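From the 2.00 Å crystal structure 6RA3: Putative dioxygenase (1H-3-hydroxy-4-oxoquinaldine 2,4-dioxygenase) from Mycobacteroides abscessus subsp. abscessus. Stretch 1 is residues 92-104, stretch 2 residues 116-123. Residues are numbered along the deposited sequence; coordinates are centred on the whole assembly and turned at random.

Stretch 1 92-104: PIAHAHGGWAALE
Stretch 2, residues 116-123: AVMILDLI

Residues 92-95 and 116-120 run side by side as parallel β-strands, their axes 14° apart and 4.8 Å at closest approach. Ile93 pairs with Met118, Ala94 with Ile119 and His95 with Leu120, at CA-CA separations of 4.7-4.9 Å. Both strands keep extended torsions, from -118/121 at Ile93 to -92/134 at His95 and from -107/135 at Met118 to -111/115 at Leu120.

Four backbone hydrogen bonds form the seam, and the donors alternate between the two stretches. Met118 N donates to Pro92 O (2.9 Å, 167°), Ala94 N to Met118 O (2.9 Å), Leu120 N to Ala94 O (2.9 Å) and Ala96 N to Leu120 O (2.6 Å, 141°). Ala94, Met118 and Leu120 thus use both N and O across the seam. Pro92 has no amide hydrogen and serves through its carbonyl; Pro92 O also receives a CA-H...O contact from Val117 CA (3.5 Å). Similar contacts join Ile93 CA to Met118 O and Ile119 CA to Ala94 O, both 3.4 Å.

On the sheet face bearing Ile93, His95, Met118 and Leu120, Ile93 (mt) places CG2 4.4 Å from Met118 CG and 4.3 Å from Leu120 CD1. Met118 takes ttm, its end leading away, and Leu120 has chi angles of -80° and 35°. His95 (chi1 t, chi2 -100°) has its NE2 hydrogen-bonded elsewhere in the structure.

After the strand, the chain turns at Ala96 (34/-121) into the helix containing 99-104, whose axis runs at 169° to strand 116-120, 8.9 Å away. Gly98 N bonds to His95 O (2.8 Å) and Gly99 N to Ala96 O (2.7 Å), satisfying the carbonyls at the turn; Ala102 N to Gly98 O (3.0 Å) and Leu103 N to Gly99 O (2.9 Å) continue the helix.

The helix packs over the face of Ala94 and Ile119. Gly99 permits the close approach: an ideal CB there would lie 2.8 Å from Leu122 CD2 and 3.0 Å from Ile119 CG2. The small Ala102 directs CB toward Val117 CG1 (4.0 Å), while Leu103 (mt) brings CD1 to 3.7 Å from CD1 of Ile119 (mt). Val117 is t.

Leu122 (tp) is the residue most covered by the opposing stretch. Its CD1 approaches His97 ND1 (3.3 Å) and Trp100 NE1 (3.7 Å), beside the weak hydrogen bond from Trp100 NE1 to His97 ND1 (3.3 Å), which gives the buried indole nitrogen an acceptor. His97 has chi1 m and chi2 -78°, Trp100 chi1 m and chi2 96°. Both carboxylate oxygens of buried Asp121 (59/51) are hydrogen-bonded elsewhere.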

ATOM      1  N   PRO A  92      14.335   4.679  20.719  1.00 39.98           N
ATOM      2  CA  PRO A  92      14.794   4.350  19.366  1.00 34.54           C
ATOM      3  C   PRO A  92      15.455   2.984  19.286  1.00 32.04           C
ATOM      4  O   PRO A  92      16.234   2.599  20.154  1.00 36.03           O
ATOM      5  CB  PRO A  92      15.795   5.461  19.054  1.00 28.68           C
ATOM      6  CG  PRO A  92      15.414   6.592  19.918  1.00 42.37           C
ATOM      7  CD  PRO A  92      14.792   6.018  21.152  1.00 35.77           C
ATOM      8  N   ILE A  93      15.109   2.247  18.235  1.00 26.03           N
ATOM      9  CA  ILE A  93      15.812   1.054  17.791  1.00 29.73           C
ATOM     10  C   ILE A  93      16.332   1.372  16.389  1.00 38.18           C
ATOM     11  O   ILE A  93      15.533   1.670  15.494  1.00 34.68           O
ATOM     12  CB  ILE A  93      14.903  -0.186  17.764  1.00 31.63           C
ATOM     13  CG1 ILE A  93      14.182  -0.388  19.113  1.00 37.31           C
ATOM     14  CG2 ILE A  93      15.702  -1.449  17.347  1.00 27.86           C
ATOM     15  CD1 ILE A  93      13.337  -1.702  19.169  1.00 39.35           C
ATOM     16  N   ALA A  94      17.660   1.302  16.187  1.00 37.75           N
ATOM     17  CA  ALA A  94      18.287   1.842  14.971  1.00 35.68           C
ATOM     18  C   ALA A  94      19.285   0.870  14.357  1.00 40.90           C
ATOM     19  O   ALA A  94      20.191   0.374  15.043  1.00 39.35           O
ATOM     20  CB  ALA A  94      18.974   3.170  15.280  1.00 34.39           C
ATOM     21  N   HIS A  95      19.153   0.634  13.049  1.00 40.20           N
ATOM     22  CA  HIS A  95      20.008  -0.315  12.357  1.00 41.72           C
ATOM     23  C   HIS A  95      21.236   0.370  11.772  1.00 44.44           C
ATOM     24  O   HIS A  95      21.125   1.408  11.102  1.00 33.62           O
ATOM     25  CB  HIS A  95      19.276  -1.026  11.236  1.00 42.21           C
ATOM     26  CG  HIS A  95      20.157  -1.953  10.470  1.00 44.01           C
ATOM     27  ND1 HIS A  95      20.705  -1.620   9.251  1.00 46.01           N
ATOM     28  CD2 HIS A  95      20.621  -3.189  10.769  1.00 40.47           C
ATOM     29  CE1 HIS A  95      21.437  -2.625   8.815  1.00 44.80           C
ATOM     30  NE2 HIS A  95      21.402  -3.589   9.719  1.00 43.46           N
ATOM     31  N   ALA A  96      22.394  -0.256  11.994  1.00 39.27           N
ATOM     32  CA  ALA A  96      23.688   0.250  11.552  1.00 39.33           C
ATOM     33  C   ALA A  96      23.715   1.769  11.589  1.00 37.37           C
ATOM     34  O   ALA A  96      23.487   2.385  12.633  1.00 34.93           O
ATOM     35  CB  ALA A  96      24.013  -0.276  10.154  1.00 38.51           C
ATOM     36  N   HIS A  97      23.963   2.397  10.450  1.00 41.76           N
ATOM     37  CA  HIS A  97      24.286   3.808  10.506  1.00 43.01           C
ATOM     38  C   HIS A  97      23.083   4.694  10.776  1.00 35.38           C
ATOM     39  O   HIS A  97      23.277   5.879  11.059  1.00 33.33           O
ATOM     40  CB  HIS A  97      25.062   4.158   9.234  1.00 44.69           C
ATOM     41  CG  HIS A  97      26.341   3.383   9.150  1.00 45.23           C
ATOM     42  ND1 HIS A  97      27.457   3.725   9.887  1.00 41.77           N
ATOM     43  CD2 HIS A  97      26.638   2.212   8.538  1.00 43.18           C
ATOM     44  CE1 HIS A  97      28.411   2.835   9.666  1.00 38.86           C
ATOM     45  NE2 HIS A  97      27.938   1.905   8.860  1.00 36.63           N
ATOM     46  N   GLY A  98      21.860   4.143  10.826  1.00 36.02           N
ATOM     47  CA  GLY A  98      20.785   4.875  11.479  1.00 36.47           C
ATOM     48  C   GLY A  98      21.085   5.183  12.938  1.00 32.19           C
ATOM     49  O   GLY A  98      20.544   6.157  13.489  1.00 30.25           O
ATOM     50  N   GLY A  99      21.974   4.391  13.568  1.00 40.51           N
ATOM     51  CA  GLY A  99      22.419   4.694  14.927  1.00 34.08           C
ATOM     52  C   GLY A  99      22.869   6.127  15.104  1.00 35.03           C
ATOM     53  O   GLY A  99      22.667   6.728  16.166  1.00 30.61           O
ATOM     54  N   TRP A 100      23.475   6.711  14.063  1.00 28.94           N
ATOM     55  CA  TRP A 100      23.954   8.071  14.207  1.00 26.58           C
ATOM     56  C   TRP A 100      22.817   9.033  14.448  1.00 32.99           C
ATOM     57  O   TRP A 100      22.958   9.967  15.242  1.00 28.69           O
ATOM     58  CB  TRP A 100      24.753   8.513  12.973  1.00 35.54           C
ATOM     59  CG  TRP A 100      26.013   7.781  12.734  1.00 36.24           C
ATOM     60  CD1 TRP A 100      26.199   6.712  11.907  1.00 36.10           C
ATOM     61  CD2 TRP A 100      27.301   8.077  13.306  1.00 39.65           C
ATOM     62  NE1 TRP A 100      27.522   6.318  11.931  1.00 36.41           N
ATOM     63  CE2 TRP A 100      28.214   7.129  12.790  1.00 39.95           C
ATOM     64  CE3 TRP A 100      27.768   9.047  14.203  1.00 39.73           C
ATOM     65  CZ2 TRP A 100      29.577   7.125  13.138  1.00 41.69           C
ATOM     66  CZ3 TRP A 100      29.134   9.038  14.541  1.00 38.79           C
ATOM     67  CH2 TRP A 100      30.003   8.078  14.007  1.00 35.66           C
ATOM     68  N   ALA A 101      21.691   8.863  13.725  1.00 32.46           N
ATOM     69  CA  ALA A 101      20.534   9.722  13.940  1.00 36.30           C
ATOM     70  C   ALA A 101      19.892   9.442  15.289  1.00 28.49           C
ATOM     71  O   ALA A 101      19.468  10.370  15.988  1.00 31.28           O
ATOM     72  CB  ALA A 101      19.522   9.518  12.817  1.00 34.91           C
ATOM     73  N   ALA A 102      19.814   8.165  15.660  1.00 30.37           N
ATOM     74  CA  ALA A 102      19.274   7.801  16.977  1.00 38.36           C
ATOM     75  C   ALA A 102      20.017   8.513  18.109  1.00 42.64           C
ATOM     76  O   ALA A 102      19.395   9.013  19.054  1.00 35.69           O
ATOM     77  CB  ALA A 102      19.344   6.283  17.167  1.00 39.56           C
ATOM     78  N   LEU A 103      21.352   8.599  18.018  1.00 45.07           N
ATOM     79  CA  LEU A 103      22.110   9.285  19.068  1.00 45.76           C
ATOM     80  C   LEU A 103      21.916  10.795  18.995  1.00 42.30           C
ATOM     81  O   LEU A 103      21.834  11.473  20.026  1.00 40.91           O
ATOM     82  CB  LEU A 103      23.582   8.897  18.960  1.00 42.10           C
ATOM     83  CG  LEU A 103      23.766   7.385  19.124  1.00 47.47           C
ATOM     84  CD1 LEU A 103      25.139   6.912  18.719  1.00 46.10           C
ATOM     85  CD2 LEU A 103      23.496   7.011  20.580  1.00 52.12           C
ATOM     86  N   GLU A 104      21.805  11.340  17.786  1.00 38.54           N
ATOM     87  CA  GLU A 104      21.483  12.752  17.664  1.00 39.51           C
ATOM     88  C   GLU A 104      20.130  13.031  18.281  1.00 38.87           C
ATOM     89  O   GLU A 104      19.964  14.026  18.996  1.00 36.11           O
ATOM     90  CB  GLU A 104      21.521  13.185  16.184  1.00 35.88           C
ATOM     91  CG  GLU A 104      21.182  14.655  15.944  1.00 42.73           C
ATOM     92  CD  GLU A 104      22.137  15.623  16.653  1.00 44.71           C
ATOM     93  OE1 GLU A 104      23.293  15.228  16.898  1.00 44.73           O
ATOM     94  OE2 GLU A 104      21.728  16.771  16.961  1.00 43.75           O
ATOM     95  N   ALA A 116      16.245   5.490  26.545  1.00 42.05           N
ATOM     96  CA  ALA A 116      17.107   4.412  26.097  1.00 40.45           C
ATOM     97  C   ALA A 116      17.160   4.404  24.576  1.00 41.45           C
ATOM     98  O   ALA A 116      16.291   4.964  23.898  1.00 35.83           O
ATOM     99  CB  ALA A 116      16.633   3.062  26.635  1.00 41.17           C
ATOM    100  N   VAL A 117      18.188   3.736  24.064  1.00 36.09           N
ATOM    101  CA  VAL A 117      18.473   3.611  22.636  1.00 40.24           C
ATOM    102  C   VAL A 117      19.122   2.263  22.405  1.00 30.57           C
ATOM    103  O   VAL A 117      20.136   1.949  23.027  1.00 42.24           O
ATOM    104  CB  VAL A 117      19.431   4.708  22.106  1.00 39.85           C
ATOM    105  CG1 VAL A 117      19.860   4.392  20.654  1.00 41.49           C
ATOM    106  CG2 VAL A 117      18.828   6.081  22.216  1.00 41.03           C
ATOM    107  N   MET A 118      18.590   1.491  21.469  1.00 33.69           N
ATOM    108  CA  MET A 118      19.235   0.276  20.989  1.00 33.31           C
ATOM    109  C   MET A 118      19.796   0.504  19.589  1.00 45.94           C
ATOM    110  O   MET A 118      19.110   1.058  18.719  1.00 32.69           O
ATOM    111  CB  MET A 118      18.259  -0.902  20.962  1.00 34.18           C
ATOM    112  CG  MET A 118      18.839  -2.165  20.381  1.00 48.16           C
ATOM    113  SD  MET A 118      18.005  -3.710  20.859  1.00 48.19           S
ATOM    114  CE  MET A 118      18.492  -3.709  22.555  1.00 55.38           C
ATOM    115  N   ILE A 119      21.033   0.051  19.370  1.00 45.34           N
ATOM    116  CA  ILE A 119      21.706   0.151  18.079  1.00 41.54           C
ATOM    117  C   ILE A 119      22.109  -1.245  17.644  1.00 41.79           C
ATOM    118  O   ILE A 119      22.569  -2.052  18.459  1.00 45.98           O
ATOM    119  CB  ILE A 119      22.916   1.104  18.140  1.00 41.69           C
ATOM    120  CG1 ILE A 119      22.446   2.508  18.561  1.00 47.10           C
ATOM    121  CG2 ILE A 119      23.636   1.147  16.798  1.00 53.20           C
ATOM    122  CD1 ILE A 119      23.553   3.532  18.763  1.00 53.92           C
ATOM    123  N   LEU A 120      21.880  -1.541  16.367  1.00 42.37           N
ATOM    124  CA  LEU A 120      22.144  -2.840  15.758  1.00 48.14           C
ATOM    125  C   LEU A 120      23.311  -2.691  14.780  1.00 53.70           C
ATOM    126  O   LEU A 120      23.197  -1.966  13.783  1.00 44.15           O
ATOM    127  CB  LEU A 120      20.906  -3.363  15.030  1.00 57.07           C
ATOM    128  CG  LEU A 120      19.744  -4.035  15.773  1.00 50.83           C
ATOM    129  CD1 LEU A 120      19.491  -3.446  17.139  1.00 44.45           C
ATOM    130  CD2 LEU A 120      18.506  -3.931  14.903  1.00 47.09           C
ATOM    131  N   ASP A 121      24.432  -3.359  15.092  1.00 54.13           N
ATOM    132  CA  ASP A 121      25.530  -3.638  14.150  1.00 48.71           C
ATOM    133  C   ASP A 121      26.140  -2.369  13.549  1.00 46.85           C
ATOM    134  O   ASP A 121      26.296  -2.257  12.334  1.00 50.97           O
ATOM    135  CB  ASP A 121      25.051  -4.582  13.049  1.00 48.24           C
ATOM    136  CG  ASP A 121      26.071  -5.665  12.713  1.00 51.59           C
ATOM    137  OD1 ASP A 121      27.060  -5.380  11.999  1.00 48.18           O
ATOM    138  OD2 ASP A 121      25.881  -6.814  13.172  1.00 52.07           O
ATOM    139  N   LEU A 122      26.501  -1.418  14.412  1.00 44.99           N
ATOM    140  CA  LEU A 122      27.148  -0.164  14.023  1.00 49.58           C
ATOM    141  C   LEU A 122      28.630  -0.209  14.404  1.00 55.03           C
ATOM    142  O   LEU A 122      28.966  -0.474  15.562  1.00 41.11           O
ATOM    143  CB  LEU A 122      26.456   1.026  14.698  1.00 41.78           C
ATOM    144  CG  LEU A 122      27.095   2.410  14.569  1.00 48.76           C
ATOM    145  CD1 LEU A 122      27.252   2.837  13.095  1.00 47.86           C
ATOM    146  CD2 LEU A 122      26.298   3.434  15.344  1.00 45.07           C
ATOM    147  N   ILE A 123      29.510   0.045  13.427  1.00 52.82           N
ATOM    148  CA  ILE A 123      30.960  -0.027  13.644  1.00 41.46           C
ATOM    149  C   ILE A 123      31.353   0.958  14.739  1.00 46.04           C
ATOM    150  O   ILE A 123      31.192   2.177  14.594  1.00 40.40           O
ATOM    151  CB  ILE A 123      31.705   0.237  12.320  1.00 48.58           C
ATOM    152  CG1 ILE A 123      31.489  -0.912  11.330  1.00 47.50           C
ATOM    153  CG2 ILE A 123      33.197   0.444  12.521  1.00 51.19           C
ATOM    154  CD1 ILE A 123      31.994  -2.260  11.806  1.00 47.99           C
TER